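Local coordinates for stage II sporulation protein Q (Bacillus subtilis, PDB 3TUF) that forms, together with SpoIIIAH, an intercellular channel between forespore and mother cell, and takes part in engulfment of the forespore during sporulation, at residues A[71-75]-A[76-80]; A[141-144]-A[145-149]; A[45-48]-A[49-52]; A[61-64]-A[65-68]. All coordinates share one frame; numbering follows the deposited sequence.

In the fold
From the N terminus, contact 3 (45-52) comes first, a tight turn that leads into strand 51-55 of the large antiparallel sheet. Contact 4 (61-68) starts the short helix 64-69, and contact 1 (71-80) follows almost at once as a beta hairpin. Contacts 4 and 1 lie on the same side of the chain's centre and both meet the SpoIIIAH chain. Contact 2 (141-149) turns the chain from the large sheet into a small three-stranded one, its centre about 31 Å from that of contact 1. All four are local and follow in series; none nests in or crosses another. Val46 and Val148 nevertheless touch, joining contacts 3 and 2 through their methyl groups.

Contact 1. Residues A[71-75]-A[76-80]; sequences LVTYN and NTYSL
Val72 and Ser79 face each other as a hydrogen-bonded antiparallel pair. Val72 N donates to Ser79 O and Ser79 N to Val72 O, each at 2.8 Å. Nearer the turn, Tyr74 N reaches Thr77 O at 2.8 Å with an N-H...O angle of 164°. CA-H...O contacts fill in between, the shortest of three running from Tyr78 CA to Val72 O at 3.3 Å. These bonds make a beta hairpin of strands 71-73 and 77-80. Its second strand also pairs antiparallel with a strand of the SpoIIIAH chain, which carries the sheet across the channel-forming interface.

Among the side chains, Tyr78 is large enough to serve two neighbours. Leu71 CD1 comes within 4.1 Å of Tyr78 CD1, and Thr73 lies alongside the ring, its CG2 4.0 Å from Tyr78 CE1. With CG2 anti to the backbone N and OG1 beside it, both branches come against the CD1-CE1 side of the ring, Thr73 OG1 lying 3.9 Å from Tyr78 CD1. Leu71 CD2 meets Leu80 CD2 at 4.3 Å. Small hydroxyls suit the partner-facing strand: Ser79 OG bonds Asp188 of the SpoIIIAH chain, and Thr77 OG1 bonds its Thr192.

Contact 2. Residues A[141-144]-A[145-149]; sequences DKVK and QNQVI
Gln147 folds back over Val143 and Lys144, starting from a tight approach at CB, which sits against Lys144 O at only 2.9 Å, close for a carbon. That approach comes with the turn, because Gln147 N donates to the same Lys144 O at 3.0 Å. From CB the chain runs out extended: CG is anti to the backbone N (chi1 -170°), which carries the amide back along the incoming strand. Gln147 CD reaches Val143 CG1 at 4.0 Å and lies equally far from Lys144 N. The terminal amide rests beside the backbone of Lys144 and the start of its side chain, which crosses Gln147 at about a right angle. A long, flexible glutamine suits this place, since its methylenes reach back to the incoming strand while the polar end lies near the backbone of Lys144.

Val143 CG1 also packs on Ile149 CG2 at 3.8 Å, two branched apolar chains meeting on the buried side. Gln145 leads away, its NE2 bonded to Ser99 O and Asn40 O. Asn146 occupies the third position with positive phi (77°), a conformation that asparagine accepts readily. Lys144 to Gln147 form a type II beta turn, passing the chain from strand 142-143, paired with 102-110 in the large sheet, into strand 148-151 of the small sheet.

Contact 3. Residues A[45-48]-A[49-52]; sequences VVDS and ENVS
Asp47 and Asn50 meet through both backbone and side chain. The direct hydrogen bond runs from Asn50 N to Asp47 O, 3.2 Å long, consistent with a tight turn of the chain.

A water adds an indirect polar link. It donates to Asp47 OD1 at 2.7 Å and accepts from Glu49 N at 3.0 Å, so Glu49 N, within the turn, has the water as acceptor, and Asp47 OD1 holds that water. Asp47 is placed for this because its CG is anti to the backbone N (chi1 -173°), which carries the carboxylate forward over the turn. Aspartate suits the position well: its short side chain brings a carboxylate oxygen to the water that Glu49 N reaches. The negative charge would probably also be favoured by the amide N-H groups nearby.

Other contacts involve no hydrogen bond. The second carboxylate oxygen, Asp47 OD2, lies 3.2 Å from Asn50 CB, and the carboxylate and amide planes are inclined by 35°. On the apolar side Val45 and Val51 reach toward each other tip to tip, Val45 CG1 being 4.2 Å from Val51 CG2. That same Val51 methyl passes 3.9 Å from Ser48 O. Both valines rest on Phe94, Val45 being buried, and their compact branched side chains suit this apolar spot, while Asp47, Glu49 and Asn50 lie at the surface.

What results is a single tight turn, closed by an i to i+3 backbone bond, that delivers the chain into strand 51-55 and so to its antiparallel neighbour, strand 84-88.

Contact 4. Residues A[61-64]-A[65-68]; sequences DAAK and EEKE
Ala63 occupies the N-cap of helix 64-69, and its carbonyl is taken up by the first turn. Lys67 N donates to Ala63 O at 3.0 Å, while Glu66 N makes a weak, strongly bent bond to the same oxygen. One residue on, Glu68 N reaches Lys64 O at 2.8 Å, and regular helical bonding is under way. Alanine has no side-chain acceptor to offer at the cap, so Ala63 contributes its backbone carbonyl, and its small methyl CB lies 4.0 Å from Glu66 CG.

Side chains close in around this start. Ala62 CB packs on Glu66 CB at 3.8 Å, a small methyl fitting where the chain swings into the helix. Lys67 lies back along the incoming chain, CE 3.4 Å from Ala62 O; the bend at chi3 (-70°) sets that methylene there. Glutamates suit the first turn of a helix, where their negative charge would probably be favoured by the helix dipole.

Further out, SpoIIIAH holds the polar ends: Lys67 NZ forms a salt bridge with Asp177 of that chain, and Glu68 OE2 bonds its Ser170. Lys64 NZ stays beyond salt-bridge distance of Glu68 OE2. On another side of the turn, a water donates to Glu66 OE2 and accepts weakly from Ala63 N. A second water joins Ala62 to Lys67, donating to Ala62 O at 2.7 Å and accepting from Lys67 NZ at 2.9 Å.

Contact 1. Residues A[71-75]-A[76-80]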
loop_
_atom_site.group_PDB
_atom_site.type_symbol
_atom_site.label_atom_id
_atom_site.label_comp_id
_atom_site.label_asym_id
_atom_site.label_seq_id
_atom_site.Cartn_x
_atom_site.Cartn_y
_atom_site.Cartn_z
ATOM N N LEU A 71 -22.742 18.015 -7.107
ATOM C CA LEU A 71 -22.444 17.135 -5.990
ATOM C C LEU A 71 -23.706 16.740 -5.251
ATOM O O LEU A 71 -24.602 17.585 -5.025
ATOM C CB LEU A 71 -21.456 17.768 -5.012
ATOM C CG LEU A 71 -19.983 17.849 -5.429
ATOM C CD1 LEU A 71 -19.204 18.492 -4.289
ATOM C CD2 LEU A 71 -19.310 16.497 -5.843
ATOM N N VAL A 72 -23.767 15.465 -4.891
ATOM C CA VAL A 72 -24.784 14.993 -3.964
ATOM C C VAL A 72 -24.288 15.149 -2.520
ATOM O O VAL A 72 -23.301 14.545 -2.171
ATOM C CB VAL A 72 -25.096 13.533 -4.224
ATOM C CG1 VAL A 72 -25.847 12.958 -3.042
ATOM C CG2 VAL A 72 -25.879 13.422 -5.530
ATOM N N THR A 73 -24.982 15.938 -1.724
ATOM C CA THR A 73 -24.643 16.124 -0.337
ATOM C C THR A 73 -25.579 15.403 0.609
ATOM O O THR A 73 -26.767 15.643 0.636
ATOM C CB THR A 73 -24.706 17.564 0.057
ATOM O OG1 THR A 73 -24.065 18.351 -0.930
ATOM C CG2 THR A 73 -24.024 17.766 1.350
ATOM N N TYR A 74 -25.002 14.535 1.410
ATOM C CA TYR A 74 -25.713 13.828 2.431
ATOM C C TYR A 74 -25.576 14.411 3.820
ATOM O O TYR A 74 -26.463 15.101 4.274
ATOM C CB TYR A 74 -25.251 12.389 2.469
ATOM C CG TYR A 74 -26.206 11.436 3.136
ATOM C CD1 TYR A 74 -27.422 11.864 3.633
ATOM C CD2 TYR A 74 -25.878 10.105 3.289
ATOM C CE1 TYR A 74 -28.289 10.985 4.256
ATOM C CE2 TYR A 74 -26.731 9.228 3.905
ATOM C CZ TYR A 74 -27.933 9.671 4.387
ATOM O OH TYR A 74 -28.759 8.779 5.007
ATOM N N ASN A 75 -24.482 14.170 4.513
ATOM C CA ASN A 75 -24.378 14.749 5.841
ATOM C C ASN A 75 -23.072 15.504 5.806
ATOM O O ASN A 75 -23.052 16.684 5.506
ATOM C CB ASN A 75 -24.457 13.817 7.037
ATOM C CG ASN A 75 -25.767 13.082 7.104
ATOM O OD1 ASN A 75 -26.713 13.531 7.731
ATOM N ND2 ASN A 75 -25.833 11.948 6.444
ATOM N N ASN A 76 -21.978 14.823 6.103
ATOM C CA ASN A 76 -20.658 15.328 5.738
ATOM C C ASN A 76 -20.073 14.365 4.758
ATOM O O ASN A 76 -18.837 14.144 4.717
ATOM C CB ASN A 76 -19.759 15.506 6.942
ATOM C CG ASN A 76 -20.543 15.616 8.181
ATOM O OD1 ASN A 76 -21.092 14.620 8.623
ATOM N ND2 ASN A 76 -20.671 16.835 8.732
ATOM N N THR A 77 -20.980 13.787 3.978
ATOM C CA THR A 77 -20.610 13.013 2.835
ATOM C C THR A 77 -21.024 13.769 1.567
ATOM O O THR A 77 -22.169 14.319 1.512
ATOM C CB THR A 77 -21.152 11.597 2.971
ATOM O OG1 THR A 77 -20.231 10.867 3.795
ATOM C CG2 THR A 77 -21.265 10.859 1.642
ATOM N N TYR A 78 -20.087 13.858 0.596
ATOM C CA TYR A 78 -20.376 14.289 -0.759
ATOM C C TYR A 78 -20.161 13.161 -1.773
ATOM O O TYR A 78 -19.231 12.363 -1.658
ATOM C CB TYR A 78 -19.434 15.414 -1.102
ATOM C CG TYR A 78 -19.511 16.536 -0.105
ATOM C CD1 TYR A 78 -20.207 17.705 -0.405
ATOM C CD2 TYR A 78 -18.904 16.434 1.140
ATOM C CE1 TYR A 78 -20.281 18.762 0.516
ATOM C CE2 TYR A 78 -18.960 17.459 2.045
ATOM C CZ TYR A 78 -19.667 18.628 1.739
ATOM O OH TYR A 78 -19.753 19.683 2.646
ATOM N N SER A 79 -20.992 13.085 -2.784
ATOM C CA SER A 79 -20.849 12.005 -3.712
ATOM C C SER A 79 -21.080 12.682 -5.082
ATOM O O SER A 79 -21.486 13.873 -5.126
ATOM C CB SER A 79 -21.836 10.902 -3.318
ATOM O OG SER A 79 -22.451 10.278 -4.436
ATOM N N LEU A 80 -20.732 12.002 -6.183
ATOM C CA LEU A 80 -20.774 12.623 -7.523
ATOM C C LEU A 80 -22.206 12.485 -8.007
ATOM O O LEU A 80 -22.814 11.467 -7.713
ATOM C CB LEU A 80 -19.931 11.818 -8.487
ATOM C CG LEU A 80 -18.404 11.765 -8.262
ATOM C CD1 LEU A 80 -17.810 11.147 -9.506
ATOM C CD2 LEU A 80 -17.811 13.113 -7.969
#

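Contact 2. Residues A[141-144]-A[145-149]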
loop_
_atom_site.group_PDB
_atom_site.type_symbol
_atom_site.label_atom_id
_atom_site.label_comp_id
_atom_site.label_asym_id
_atom_site.label_seq_id
_atom_site.Cartn_x
_atom_site.Cartn_y
_atom_site.Cartn_z
ATOM N N ASP A 141 -43.157 -5.809 -14.506
ATOM C CA ASP A 141 -44.004 -4.995 -15.392
ATOM C C ASP A 141 -43.215 -4.625 -16.668
ATOM O O ASP A 141 -42.038 -4.245 -16.580
ATOM C CB ASP A 141 -44.527 -3.739 -14.661
ATOM C CG ASP A 141 -45.646 -4.056 -13.651
ATOM O OD1 ASP A 141 -46.154 -5.185 -13.718
ATOM O OD2 ASP A 141 -46.022 -3.195 -12.801
ATOM N N LYS A 142 -43.824 -4.806 -17.842
ATOM C CA LYS A 142 -43.323 -4.269 -19.107
ATOM C C LYS A 142 -43.871 -2.868 -19.163
ATOM O O LYS A 142 -45.064 -2.738 -19.026
ATOM C CB LYS A 142 -44.022 -4.989 -20.257
ATOM C CG LYS A 142 -43.221 -6.014 -20.957
ATOM C CD LYS A 142 -43.188 -7.287 -20.173
ATOM C CE LYS A 142 -41.746 -7.802 -20.185
ATOM N NZ LYS A 142 -41.630 -9.266 -20.450
ATOM N N VAL A 143 -43.073 -1.822 -19.360
ATOM C CA VAL A 143 -43.661 -0.482 -19.585
ATOM C C VAL A 143 -43.358 0.018 -20.974
ATOM O O VAL A 143 -42.396 -0.453 -21.625
ATOM C CB VAL A 143 -43.180 0.595 -18.566
ATOM C CG1 VAL A 143 -43.698 0.293 -17.165
ATOM C CG2 VAL A 143 -41.701 0.691 -18.544
ATOM N N LYS A 144 -44.173 0.965 -21.425
ATOM C CA LYS A 144 -43.955 1.648 -22.693
ATOM C C LYS A 144 -43.460 3.087 -22.412
ATOM O O LYS A 144 -43.660 3.638 -21.310
ATOM C CB LYS A 144 -45.197 1.545 -23.669
ATOM C CG LYS A 144 -46.558 1.644 -22.971
ATOM C CD LYS A 144 -47.832 1.060 -23.715
ATOM C CE LYS A 144 -49.105 0.889 -22.761
ATOM N NZ LYS A 144 -49.632 2.123 -22.019
ATOM N N GLN A 145 -42.748 3.650 -23.404
ATOM C CA GLN A 145 -42.225 4.996 -23.357
ATOM C C GLN A 145 -43.341 5.983 -22.993
ATOM O O GLN A 145 -44.389 5.910 -23.568
ATOM C CB GLN A 145 -41.658 5.311 -24.733
ATOM C CG GLN A 145 -41.174 6.735 -24.836
ATOM C CD GLN A 145 -40.128 6.992 -25.920
ATOM O OE1 GLN A 145 -40.358 6.720 -27.107
ATOM N NE2 GLN A 145 -38.979 7.554 -25.515
ATOM N N ASN A 146 -43.129 6.868 -22.023
ATOM C CA ASN A 146 -44.137 7.856 -21.531
ATOM C C ASN A 146 -45.223 7.324 -20.622
ATOM O O ASN A 146 -46.140 8.062 -20.164
ATOM C CB ASN A 146 -44.750 8.676 -22.670
ATOM C CG ASN A 146 -43.724 9.588 -23.271
ATOM O OD1 ASN A 146 -43.173 9.318 -24.350
ATOM N ND2 ASN A 146 -43.361 10.625 -22.519
ATOM N N GLN A 147 -45.114 6.033 -20.335
ATOM C CA GLN A 147 -46.005 5.436 -19.401
ATOM C C GLN A 147 -45.592 5.833 -18.008
ATOM O O GLN A 147 -44.430 5.617 -17.603
ATOM C CB GLN A 147 -45.966 3.955 -19.554
ATOM C CG GLN A 147 -47.071 3.328 -18.738
ATOM C CD GLN A 147 -47.012 1.820 -18.740
ATOM O OE1 GLN A 147 -47.316 1.228 -17.714
ATOM N NE2 GLN A 147 -46.645 1.187 -19.858
ATOM N N VAL A 148 -46.529 6.437 -17.282
ATOM C CA VAL A 148 -46.229 6.924 -15.942
ATOM C C VAL A 148 -45.823 5.750 -15.097
ATOM O O VAL A 148 -46.446 4.671 -15.171
ATOM C CB VAL A 148 -47.431 7.597 -15.289
ATOM C CG1 VAL A 148 -47.304 7.608 -13.767
ATOM C CG2 VAL A 148 -47.586 9.044 -15.856
ATOM N N ILE A 149 -44.769 5.949 -14.306
ATOM C CA ILE A 149 -44.307 4.891 -13.457
ATOM C C ILE A 149 -44.166 5.311 -12.016
ATOM O O ILE A 149 -43.863 4.473 -11.171
ATOM C CB ILE A 149 -42.980 4.293 -13.945
ATOM C CG1 ILE A 149 -41.879 5.332 -13.847
ATOM C CG2 ILE A 149 -43.147 3.654 -15.386
ATOM C CD1 ILE A 149 -40.596 4.868 -14.495
#

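Contact 3. Residues A[45-48]-A[49-52]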
loop_
_atom_site.group_PDB
_atom_site.type_symbol
_atom_site.label_atom_id
_atom_site.label_comp_id
_atom_site.label_asym_id
_atom_site.label_seq_id
_atom_site.Cartn_x
_atom_site.Cartn_y
_atom_site.Cartn_z
ATOM N N VAL A 45 -40.731 12.453 -17.833
ATOM C CA VAL A 45 -41.805 13.238 -17.191
ATOM C C VAL A 45 -42.963 13.300 -18.166
ATOM O O VAL A 45 -42.774 12.995 -19.338
ATOM C CB VAL A 45 -41.264 14.609 -16.827
ATOM C CG1 VAL A 45 -42.297 15.612 -16.780
ATOM C CG2 VAL A 45 -40.634 14.547 -15.485
ATOM N N VAL A 46 -44.179 13.625 -17.712
ATOM C CA VAL A 46 -45.263 13.726 -18.668
ATOM C C VAL A 46 -45.403 15.195 -19.090
ATOM O O VAL A 46 -45.488 15.537 -20.272
ATOM C CB VAL A 46 -46.595 13.178 -18.112
ATOM C CG1 VAL A 46 -47.698 13.465 -19.103
ATOM C CG2 VAL A 46 -46.534 11.647 -17.812
ATOM N N ASP A 47 -45.423 16.079 -18.113
ATOM C CA ASP A 47 -45.463 17.469 -18.410
ATOM C C ASP A 47 -44.031 18.020 -18.407
ATOM O O ASP A 47 -43.652 18.746 -17.462
ATOM C CB ASP A 47 -46.268 18.159 -17.338
ATOM C CG ASP A 47 -46.494 19.594 -17.660
ATOM O OD1 ASP A 47 -46.162 19.989 -18.816
ATOM O OD2 ASP A 47 -46.980 20.319 -16.784
ATOM N N SER A 48 -43.233 17.706 -19.447
ATOM C CA SER A 48 -41.813 18.165 -19.534
ATOM C C SER A 48 -41.624 19.671 -19.526
ATOM O O SER A 48 -40.586 20.154 -19.133
ATOM C CB SER A 48 -41.104 17.599 -20.757
ATOM O OG SER A 48 -42.024 17.395 -21.798
ATOM N N GLU A 49 -42.619 20.425 -19.939
ATOM C CA GLU A 49 -42.449 21.864 -19.935
ATOM C C GLU A 49 -42.508 22.488 -18.567
ATOM O O GLU A 49 -41.974 23.548 -18.400
ATOM C CB GLU A 49 -43.508 22.517 -20.780
ATOM C CG GLU A 49 -43.332 22.211 -22.227
ATOM C CD GLU A 49 -42.643 23.315 -22.950
ATOM O OE1 GLU A 49 -42.286 24.344 -22.309
ATOM O OE2 GLU A 49 -42.467 23.151 -24.176
ATOM N N ASN A 50 -43.165 21.878 -17.597
ATOM C CA ASN A 50 -43.297 22.510 -16.281
ATOM C C ASN A 50 -42.223 22.103 -15.238
ATOM O O ASN A 50 -42.305 22.467 -14.020
ATOM C CB ASN A 50 -44.686 22.235 -15.743
ATOM C CG ASN A 50 -45.108 23.214 -14.649
ATOM O OD1 ASN A 50 -45.904 22.848 -13.789
ATOM N ND2 ASN A 50 -44.598 24.445 -14.673
ATOM N N VAL A 51 -41.220 21.349 -15.694
ATOM C CA VAL A 51 -40.068 21.097 -14.830
ATOM C C VAL A 51 -38.774 21.613 -15.400
ATOM O O VAL A 51 -38.653 21.808 -16.626
ATOM C CB VAL A 51 -39.896 19.620 -14.390
ATOM C CG1 VAL A 51 -41.098 19.209 -13.497
ATOM C CG2 VAL A 51 -39.711 18.681 -15.605
ATOM N N SER A 52 -37.813 21.830 -14.498
ATOM C CA SER A 52 -36.445 22.156 -14.880
ATOM C C SER A 52 -35.427 21.187 -14.235
ATOM O O SER A 52 -35.696 20.598 -13.215
ATOM C CB SER A 52 -36.139 23.585 -14.465
ATOM O OG SER A 52 -36.330 23.690 -13.066
HETATM O O HOH W 1 -45.266 20.072 -21.321
#

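Contact 4. Residues A[61-64]-A[65-68]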
loop_
_atom_site.group_PDB
_atom_site.type_symbol
_atom_site.label_atom_id
_atom_site.label_comp_id
_atom_site.label_asym_id
_atom_site.label_seq_id
_atom_site.Cartn_x
_atom_site.Cartn_y
_atom_site.Cartn_z
ATOM N N ASP A 61 -14.490 17.846 -16.303
ATOM C CA ASP A 61 -13.892 18.957 -17.025
ATOM C C ASP A 61 -14.741 20.227 -17.022
ATOM O O ASP A 61 -14.500 21.119 -17.814
ATOM C CB ASP A 61 -13.602 18.528 -18.461
ATOM C CG ASP A 61 -14.842 18.187 -19.213
ATOM O OD1 ASP A 61 -15.975 18.453 -18.736
ATOM O OD2 ASP A 61 -14.689 17.641 -20.309
ATOM N N ALA A 62 -15.741 20.301 -16.152
ATOM C CA ALA A 62 -16.610 21.480 -16.077
ATOM C C ALA A 62 -15.954 22.474 -15.157
ATOM O O ALA A 62 -15.027 22.126 -14.425
ATOM C CB ALA A 62 -18.043 21.096 -15.562
ATOM N N ALA A 63 -16.401 23.723 -15.181
ATOM C CA ALA A 63 -15.821 24.729 -14.254
ATOM C C ALA A 63 -16.071 24.278 -12.834
ATOM O O ALA A 63 -17.006 23.494 -12.581
ATOM C CB ALA A 63 -16.472 26.117 -14.463
ATOM N N LYS A 64 -15.255 24.805 -11.921
ATOM C CA LYS A 64 -15.345 24.562 -10.508
ATOM C C LYS A 64 -16.770 24.648 -9.935
ATOM O O LYS A 64 -17.257 23.713 -9.246
ATOM C CB LYS A 64 -14.408 25.522 -9.754
ATOM C CG LYS A 64 -14.282 25.109 -8.278
ATOM C CD LYS A 64 -13.342 25.975 -7.492
ATOM C CE LYS A 64 -14.141 26.966 -6.699
ATOM N NZ LYS A 64 -13.307 27.260 -5.527
ATOM N N GLU A 65 -17.423 25.756 -10.245
ATOM C CA GLU A 65 -18.809 26.032 -9.879
ATOM C C GLU A 65 -19.783 24.952 -10.305
ATOM O O GLU A 65 -20.651 24.561 -9.533
ATOM C CB GLU A 65 -19.243 27.367 -10.487
ATOM C CG GLU A 65 -19.901 28.299 -9.491
ATOM C CD GLU A 65 -18.955 28.709 -8.374
ATOM O OE1 GLU A 65 -18.104 27.884 -7.951
ATOM O OE2 GLU A 65 -19.068 29.868 -7.917
ATOM N N GLU A 66 -19.627 24.465 -11.524
ATOM C CA GLU A 66 -20.519 23.438 -12.041
ATOM C C GLU A 66 -20.239 22.093 -11.446
ATOM O O GLU A 66 -21.146 21.287 -11.326
ATOM C CB GLU A 66 -20.328 23.293 -13.531
ATOM C CG GLU A 66 -20.204 24.588 -14.272
ATOM C CD GLU A 66 -21.350 24.741 -15.216
ATOM O OE1 GLU A 66 -22.480 24.272 -14.842
ATOM O OE2 GLU A 66 -21.104 25.292 -16.333
ATOM N N LYS A 67 -18.973 21.825 -11.124
ATOM C CA LYS A 67 -18.636 20.595 -10.389
ATOM C C LYS A 67 -19.226 20.650 -9.001
ATOM O O LYS A 67 -19.828 19.673 -8.562
ATOM C CB LYS A 67 -17.157 20.395 -10.350
ATOM C CG LYS A 67 -16.711 19.926 -11.684
ATOM C CD LYS A 67 -15.242 19.478 -11.589
ATOM C CE LYS A 67 -14.312 20.679 -11.394
ATOM N NZ LYS A 67 -12.881 20.169 -11.482
ATOM N N GLU A 68 -19.086 21.808 -8.341
ATOM C CA GLU A 68 -19.619 21.990 -6.996
ATOM C C GLU A 68 -21.141 21.781 -6.955
ATOM O O GLU A 68 -21.724 21.214 -6.015
ATOM C CB GLU A 68 -19.283 23.389 -6.503
ATOM C CG GLU A 68 -18.064 23.412 -5.621
ATOM C CD GLU A 68 -17.574 24.785 -5.489
ATOM O OE1 GLU A 68 -17.615 25.456 -6.529
ATOM O OE2 GLU A 68 -17.171 25.221 -4.404
HETATM O O HOH W 2 -12.702 20.692 -14.302
HETATM O O HOH W 3 -18.765 23.827 -17.550
#